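Local coordinates for nicotinate phosphoribosyltransferase (Porphyromonas gingivalis, PDB 2IM5), which probably makes nicotinate D-ribonucleotide from nicotinate and 5-phospho-D-ribose 1-diphosphate at the expense of ATP, a step of NAD(+) biosynthesis, at residues K285-R288 / R289-L293; R294-P297 / K298-Y301; R259-K263 / K264-L268. One frame throughout, in Å; residues are numbered along the deposited sequence.

Interaction 1 (K285-R288 / R289-L293)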
loop_
_atom_site.group_PDB
_atom_site.type_symbol
_atom_site.label_atom_id
_atom_site.label_comp_id
_atom_site.label_asym_id
_atom_site.label_seq_id
_atom_site.Cartn_x
_atom_site.Cartn_y
_atom_site.Cartn_z
ATOM N N LYS A 285 8.814 -9.986 19.188
ATOM C CA LYS A 285 8.175 -11.163 18.599
ATOM C C LYS A 285 8.982 -11.702 17.425
ATOM O O LYS A 285 9.229 -12.903 17.331
ATOM C CB LYS A 285 6.760 -10.826 18.119
ATOM C CG LYS A 285 5.776 -10.478 19.226
ATOM C CD LYS A 285 4.427 -10.064 18.644
ATOM C CE LYS A 285 3.389 -9.800 19.732
ATOM N NZ LYS A 285 2.136 -9.202 19.148
ATOM N N ALA A 286 9.396 -10.805 16.537
ATOM C CA ALA A 286 10.169 -11.180 15.357
ATOM C C ALA A 286 11.487 -11.849 15.742
ATOM O O ALA A 286 11.791 -12.960 15.292
ATOM C CB ALA A 286 10.445 -9.948 14.506
ATOM N N VAL A 287 12.271 -11.166 16.570
ATOM C CA VAL A 287 13.553 -11.702 17.006
ATOM C C VAL A 287 13.388 -13.040 17.718
ATOM O O VAL A 287 14.165 -13.972 17.482
ATOM C CB VAL A 287 14.288 -10.714 17.945
ATOM C CG1 VAL A 287 15.532 -11.373 18.541
ATOM C CG2 VAL A 287 14.678 -9.472 17.170
ATOM N N ARG A 288 12.378 -13.151 18.572
ATOM C CA ARG A 288 12.160 -14.399 19.297
ATOM C C ARG A 288 11.798 -15.559 18.365
ATOM O O ARG A 288 12.325 -16.668 18.499
ATOM C CB ARG A 288 11.065 -14.233 20.364
ATOM C CG ARG A 288 10.709 -15.548 21.052
ATOM C CD ARG A 288 9.920 -15.381 22.355
ATOM N NE ARG A 288 8.571 -14.856 22.160
ATOM C CZ ARG A 288 8.257 -13.563 22.182
ATOM N NH1 ARG A 288 9.200 -12.652 22.396
ATOM N NH2 ARG A 288 7.000 -13.179 21.990
ATOM N N ARG A 289 10.901 -15.313 17.416
ATOM C CA ARG A 289 10.494 -16.367 16.498
ATOM C C ARG A 289 11.649 -16.801 15.598
ATOM O O ARG A 289 11.811 -17.985 15.319
ATOM C CB ARG A 289 9.307 -15.909 15.646
ATOM C CG ARG A 289 8.776 -16.983 14.702
ATOM C CD ARG A 289 8.497 -18.300 15.428
ATOM N NE ARG A 289 7.914 -19.288 14.521
ATOM C CZ ARG A 289 7.874 -20.598 14.752
ATOM N NH1 ARG A 289 8.386 -21.095 15.870
ATOM N NH2 ARG A 289 7.325 -21.409 13.860
ATOM N N TYR A 290 12.448 -15.851 15.132
ATOM C CA TYR A 290 13.583 -16.202 14.286
ATOM C C TYR A 290 14.535 -17.129 15.034
ATOM O O TYR A 290 15.045 -18.096 14.475
ATOM C CB TYR A 290 14.341 -14.954 13.837
ATOM C CG TYR A 290 13.764 -14.274 12.610
ATOM C CD1 TYR A 290 13.441 -15.008 11.468
ATOM C CD2 TYR A 290 13.590 -12.889 12.574
ATOM C CE1 TYR A 290 12.963 -14.380 10.312
ATOM C CE2 TYR A 290 13.115 -12.255 11.431
ATOM C CZ TYR A 290 12.802 -13.002 10.301
ATOM O OH TYR A 290 12.328 -12.366 9.165
ATOM N N GLU A 291 14.773 -16.837 16.304
ATOM C CA GLU A 291 15.658 -17.673 17.089
ATOM C C GLU A 291 15.062 -19.048 17.341
ATOM O O GLU A 291 15.791 -20.037 17.370
ATOM C CB GLU A 291 16.011 -16.973 18.395
ATOM C CG GLU A 291 16.778 -15.692 18.139
ATOM C CD GLU A 291 17.116 -14.951 19.409
ATOM O OE1 GLU A 291 16.255 -14.914 20.313
ATOM O OE2 GLU A 291 18.234 -14.394 19.492
ATOM N N GLU A 292 13.745 -19.119 17.509
ATOM C CA GLU A 292 13.090 -20.404 17.721
ATOM C C GLU A 292 13.323 -21.259 16.485
ATOM O O GLU A 292 13.536 -22.470 16.573
ATOM C CB GLU A 292 11.581 -20.227 17.913
ATOM C CG GLU A 292 11.147 -19.884 19.318
ATOM C CD GLU A 292 9.676 -19.509 19.381
ATOM O OE1 GLU A 292 8.900 -20.003 18.524
ATOM O OE2 GLU A 292 9.298 -18.732 20.291
ATOM N N LEU A 293 13.262 -20.618 15.323
ATOM C CA LEU A 293 13.457 -21.306 14.055
ATOM C C LEU A 293 14.933 -21.460 13.704
ATOM O O LEU A 293 15.269 -21.987 12.645
ATOM C CB LEU A 293 12.752 -20.540 12.936
ATOM C CG LEU A 293 11.224 -20.481 12.997
ATOM C CD1 LEU A 293 10.707 -19.525 11.932
ATOM C CD2 LEU A 293 10.653 -21.885 12.798
#
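Arg289 N gives the shortest backbone bond across this contact, 2.9 Å to Lys285 O. The residues form the last turns of helix 279-292, the helix of a beta-alpha-beta unit between strands 271-274 and 301-304. Tyr290 N, Glu291 N and Glu292 N continue the i to i+4 pattern to Ala286 O, Val287 O and Arg288 O. Ala286 O is also approached by the tyrosine ring, with Tyr290 CD2 3.3 Å away. This side of the helix is buried, and Ala286 and Tyr290 both lie on Leu272 of strand 271-274. Val287 and Glu291 run alongside each other, the valine buried and the glutamate exposed, CG1 of Val287 being 4.0 Å from CD of Glu291. Arg288 and Glu292 also point the same way. Arg288 touches the carboxylate through its methylene, CG 3.6 Å from Glu292 OE2, and Arg288 NE stays 4.4 Å from it, beyond a salt bridge. Glu292 pairs instead with Arg289. The arginine chain bends at CB-CG (chi2 51°) and turns its guanidinium to the carboxylate. Arg289 NH2 also bonds to Phe261 O. In the salt bridge, Arg289 NH1 meets Glu292 OE1 at 2.9 Å, nearly in line with the C-O bond and 17° out of the guanidinium plane.

Interaction 2 (R294-P297 / K298-Y301)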
loop_
_atom_site.group_PDB
_atom_site.type_symbol
_atom_site.label_atom_id
_atom_site.label_comp_id
_atom_site.label_asym_id
_atom_site.label_seq_id
_atom_site.Cartn_x
_atom_site.Cartn_y
_atom_site.Cartn_z
ATOM N N ARG A 294 15.807 -20.999 14.589
ATOM C CA ARG A 294 17.242 -21.075 14.360
ATOM C C ARG A 294 17.644 -20.327 13.094
ATOM O O ARG A 294 18.441 -20.808 12.289
ATOM C CB ARG A 294 17.697 -22.538 14.288
ATOM C CG ARG A 294 18.150 -23.114 15.627
ATOM C CD ARG A 294 17.125 -22.875 16.736
ATOM N NE ARG A 294 17.657 -23.207 18.060
ATOM C CZ ARG A 294 16.991 -23.050 19.201
ATOM N NH1 ARG A 294 15.757 -22.562 19.192
ATOM N NH2 ARG A 294 17.562 -23.383 20.354
ATOM N N VAL A 295 17.064 -19.144 12.926
ATOM C CA VAL A 295 17.358 -18.276 11.798
ATOM C C VAL A 295 17.951 -17.025 12.436
ATOM O O VAL A 295 17.446 -16.546 13.446
ATOM C CB VAL A 295 16.075 -17.920 11.015
ATOM C CG1 VAL A 295 16.365 -16.849 9.984
ATOM C CG2 VAL A 295 15.527 -19.164 10.337
ATOM N N ASP A 296 19.026 -16.504 11.855
ATOM C CA ASP A 296 19.687 -15.331 12.405
ATOM C C ASP A 296 18.954 -14.030 12.102
ATOM O O ASP A 296 18.968 -13.548 10.972
ATOM C CB ASP A 296 21.126 -15.260 11.882
ATOM C CG ASP A 296 21.919 -14.121 12.502
ATOM O OD1 ASP A 296 21.486 -13.577 13.543
ATOM O OD2 ASP A 296 22.984 -13.778 11.947
ATOM N N PRO A 297 18.313 -13.436 13.118
ATOM C CA PRO A 297 17.576 -12.184 12.931
ATOM C C PRO A 297 18.436 -11.014 12.485
ATOM O O PRO A 297 17.948 -10.081 11.845
ATOM C CB PRO A 297 16.935 -11.948 14.300
ATOM C CG PRO A 297 17.877 -12.614 15.238
ATOM C CD PRO A 297 18.232 -13.889 14.518
ATOM N N LYS A 298 19.719 -11.063 12.810
ATOM C CA LYS A 298 20.623 -9.985 12.443
ATOM C C LYS A 298 20.807 -9.818 10.939
ATOM O O LYS A 298 21.155 -8.734 10.473
ATOM C CB LYS A 298 21.974 -10.181 13.133
ATOM C CG LYS A 298 21.862 -10.092 14.642
ATOM C CD LYS A 298 23.198 -10.285 15.335
ATOM C CE LYS A 298 23.041 -10.183 16.846
ATOM N NZ LYS A 298 24.362 -10.302 17.529
ATOM N N ILE A 299 20.569 -10.875 10.170
ATOM C CA ILE A 299 20.710 -10.762 8.729
ATOM C C ILE A 299 19.372 -10.406 8.077
ATOM O O ILE A 299 19.293 -10.214 6.864
ATOM C CB ILE A 299 21.258 -12.069 8.093
ATOM C CG1 ILE A 299 20.217 -13.183 8.199
ATOM C CG2 ILE A 299 22.553 -12.476 8.783
ATOM C CD1 ILE A 299 20.661 -14.501 7.590
ATOM N N LYS A 300 18.322 -10.307 8.884
ATOM C CA LYS A 300 16.999 -9.966 8.372
ATOM C C LYS A 300 16.715 -8.478 8.563
ATOM O O LYS A 300 17.405 -7.792 9.325
ATOM C CB LYS A 300 15.923 -10.790 9.088
ATOM C CG LYS A 300 16.101 -12.297 8.958
ATOM C CD LYS A 300 16.020 -12.754 7.499
ATOM C CE LYS A 300 16.152 -14.276 7.402
ATOM N NZ LYS A 300 16.031 -14.756 5.994
ATOM N N TYR A 301 15.690 -7.988 7.871
ATOM C CA TYR A 301 15.294 -6.582 7.948
ATOM C C TYR A 301 13.822 -6.454 8.314
ATOM O O TYR A 301 13.025 -7.350 8.056
ATOM C CB TYR A 301 15.453 -5.882 6.587
ATOM C CG TYR A 301 16.806 -6.007 5.931
ATOM C CD1 TYR A 301 17.657 -4.901 5.830
ATOM C CD2 TYR A 301 17.236 -7.223 5.396
ATOM C CE1 TYR A 301 18.903 -5.002 5.206
ATOM C CE2 TYR A 301 18.484 -7.340 4.773
ATOM C CZ TYR A 301 19.309 -6.226 4.681
ATOM O OH TYR A 301 20.534 -6.336 4.060
#
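Asp296 O receives Ile299 N at 3.2 Å, and Pro297 O receives Lys300 N at 3.0 Å. These two i to i+3 bonds make a short 3-10 turn in the connection from helix 279-292 to strand 301-304. The inner side is closely packed. Val295 CG1 touches Lys300 CE at 3.7 Å, the two side chains crossing at about a right angle. Val295, Pro297 and Lys300 all lie against Tyr290. Lys300 bends at CB-CG (chi2 -62°), and its NZ bonds to Phe269 O and Ala266 O. The other side carries the exposed Asp296, Lys298 and Ile299. Asp296 swings CG to the carbonyl side (chi1 -175°), which lays the carboxylate over the turn. Its OD1 accepts from Lys298 N at 3.2 Å, met from above the carboxylate plane. OD2 rests 3.4 Å from Ile299 CG2. The extended Lys298 chain runs outward, and its NZ is 5.9 Å from Asp296 OD1. The aspartate therefore joins this turn through a backbone N-H, its bond to Lys298 N forming an Asx turn, while its charge may draw the lysine ammonium only weakly.

Interaction 3 (R259-K263 / K264-L268)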
loop_
_atom_site.group_PDB
_atom_site.type_symbol
_atom_site.label_atom_id
_atom_site.label_comp_id
_atom_site.label_asym_id
_atom_site.label_seq_id
_atom_site.Cartn_x
_atom_site.Cartn_y
_atom_site.Cartn_z
ATOM N N ARG A 259 3.312 -17.770 14.940
ATOM C CA ARG A 259 3.054 -19.139 15.358
ATOM C C ARG A 259 3.095 -20.106 14.175
ATOM O O ARG A 259 3.524 -21.251 14.324
ATOM C CB ARG A 259 1.687 -19.236 16.050
ATOM C CG ARG A 259 1.388 -20.602 16.651
ATOM C CD ARG A 259 -0.021 -20.656 17.238
ATOM N NE ARG A 259 -0.272 -19.552 18.164
ATOM C CZ ARG A 259 -1.171 -18.593 17.961
ATOM N NH1 ARG A 259 -1.917 -18.601 16.865
ATOM N NH2 ARG A 259 -1.312 -17.617 18.849
ATOM N N ASN A 260 2.666 -19.648 13.001
ATOM C CA ASN A 260 2.637 -20.511 11.817
ATOM C C ASN A 260 3.741 -20.232 10.781
ATOM O O ASN A 260 3.734 -20.795 9.681
ATOM C CB ASN A 260 1.266 -20.411 11.137
ATOM C CG ASN A 260 0.115 -20.725 12.090
ATOM O OD1 ASN A 260 -0.547 -19.819 12.612
ATOM N ND2 ASN A 260 -0.116 -22.014 12.335
ATOM N N PHE A 261 4.690 -19.373 11.139
ATOM C CA PHE A 261 5.791 -19.014 10.244
ATOM C C PHE A 261 6.722 -20.217 10.093
ATOM O O PHE A 261 7.353 -20.644 11.052
ATOM C CB PHE A 261 6.541 -17.816 10.838
ATOM C CG PHE A 261 7.396 -17.068 9.855
ATOM C CD1 PHE A 261 7.121 -17.101 8.496
ATOM C CD2 PHE A 261 8.435 -16.257 10.308
ATOM C CE1 PHE A 261 7.861 -16.339 7.600
ATOM C CE2 PHE A 261 9.180 -15.490 9.419
ATOM C CZ PHE A 261 8.893 -15.529 8.064
ATOM N N SER A 262 6.803 -20.766 8.888
ATOM C CA SER A 262 7.642 -21.938 8.660
ATOM C C SER A 262 9.112 -21.576 8.499
ATOM O O SER A 262 9.449 -20.476 8.073
ATOM C CB SER A 262 7.175 -22.696 7.415
ATOM O OG SER A 262 7.573 -22.016 6.232
ATOM N N LYS A 263 9.982 -22.515 8.840
ATOM C CA LYS A 263 11.419 -22.303 8.726
ATOM C C LYS A 263 11.803 -21.946 7.290
ATOM O O LYS A 263 12.635 -21.073 7.061
ATOM C CB LYS A 263 12.172 -23.563 9.159
ATOM C CG LYS A 263 13.678 -23.384 9.214
ATOM C CD LYS A 263 14.366 -24.625 9.757
ATOM C CE LYS A 263 15.885 -24.463 9.739
ATOM N NZ LYS A 263 16.356 -23.356 10.621
ATOM N N LYS A 264 11.192 -22.634 6.329
ATOM C CA LYS A 264 11.463 -22.391 4.915
ATOM C C LYS A 264 11.208 -20.936 4.519
ATOM O O LYS A 264 12.052 -20.291 3.885
ATOM C CB LYS A 264 10.598 -23.313 4.061
ATOM C CG LYS A 264 10.802 -23.148 2.576
ATOM C CD LYS A 264 9.975 -24.169 1.786
ATOM C CE LYS A 264 8.486 -24.002 2.024
ATOM N NZ LYS A 264 7.704 -25.057 1.307
ATOM N N HIS A 265 10.040 -20.423 4.891
ATOM C CA HIS A 265 9.693 -19.047 4.577
ATOM C C HIS A 265 10.538 -18.052 5.372
ATOM O O HIS A 265 10.946 -17.017 4.848
ATOM C CB HIS A 265 8.202 -18.824 4.832
ATOM C CG HIS A 265 7.324 -19.517 3.840
ATOM N ND1 HIS A 265 5.993 -19.779 4.075
ATOM C CD2 HIS A 265 7.593 -20.012 2.608
ATOM C CE1 HIS A 265 5.480 -20.409 3.031
ATOM N NE2 HIS A 265 6.433 -20.563 2.128
ATOM N N ALA A 266 10.799 -18.370 6.634
ATOM C CA ALA A 266 11.614 -17.496 7.463
ATOM C C ALA A 266 13.009 -17.354 6.843
ATOM O O ALA A 266 13.597 -16.277 6.856
ATOM C CB ALA A 266 11.721 -18.056 8.878
ATOM N N MET A 267 13.526 -18.447 6.292
ATOM C CA MET A 267 14.852 -18.437 5.676
ATOM C C MET A 267 14.868 -17.750 4.316
ATOM O O MET A 267 15.810 -17.027 3.988
ATOM C CB MET A 267 15.374 -19.865 5.511
ATOM C CG MET A 267 15.703 -20.578 6.822
ATOM S SD MET A 267 16.237 -22.256 6.495
ATOM C CE MET A 267 14.757 -22.978 6.150
ATOM N N LEU A 268 13.817 -17.968 3.531
ATOM C CA LEU A 268 13.723 -17.385 2.197
ATOM C C LEU A 268 13.418 -15.882 2.154
ATOM O O LEU A 268 14.076 -15.138 1.426
ATOM C CB LEU A 268 12.679 -18.149 1.380
ATOM C CG LEU A 268 12.386 -17.680 -0.045
ATOM C CD1 LEU A 268 13.671 -17.591 -0.851
ATOM C CD2 LEU A 268 11.428 -18.666 -0.693
HETATM O O HOH W 1 5.575 -20.021 6.505
#
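An N-cap starts helix 263-268. Ser262 is the cap residue, and its OG accepts from His265 N at 3.2 Å. The hydroxyl sits between the backbone N and the carbonyl carbon (chi1 76°), which brings it back to the first turn of the helix. OG also lies over one face of the His265 imidazole. A water lies between the two residues. It accepts from Ser262 N at 2.8 Å and is hydrogen-bonded to Ser262 OG. Its approach to His265 ND1 is very short in the model, and that bond is doubtful in detail. At the far end of the imidazole, His265 NE2 bonds to Glu234. Ser262 O and Lys263 O begin the regular helical pattern by accepting from Ala266 N and Met267 N. On the buried side, Ala266 CB makes a CH-pi contact over the Phe261 ring, 4.0 Å from its centroid and placed off the ring centre. His265 CB comes to Phe261 CE1 at 3.7 Å. The exposed side has Met267, bent at its last torsion (chi3 -76°), with its methyl folded back on Lys263. Met267 CE is 3.3 Å from Lys263 CG, a tight contact. Lys263 NZ reaches past it to Leu293 O. The serine hydroxyl and the water thus serve amides at the start of the helix, and the bond to Glu234, perhaps with help from the water, probably limits rotation of the imidazole.

Overall arrangement
Along the chain the order is interaction 3, interaction 1, interaction 2. All three lie on one side of the chain's centre, in the part with the seven-stranded parallel sheet. Interaction 1 ends helix 279-292, and interaction 2 follows directly, leading into strand 301-304. Their centres are about 9 Å apart. Interaction 3 starts helix 263-268, ahead of strand 271-274, with its centre about 10 Å from that of interaction 1 and 12 Å from that of interaction 2. Tyr290 of interaction 1 packs on residues of both others. Leu293 CD1 packs on Ala266 CB, 3.5 Å away, between the helix end and 259-268. The three contacts thus form one continuous patch outside neighbouring strands 271-274 and 301-304.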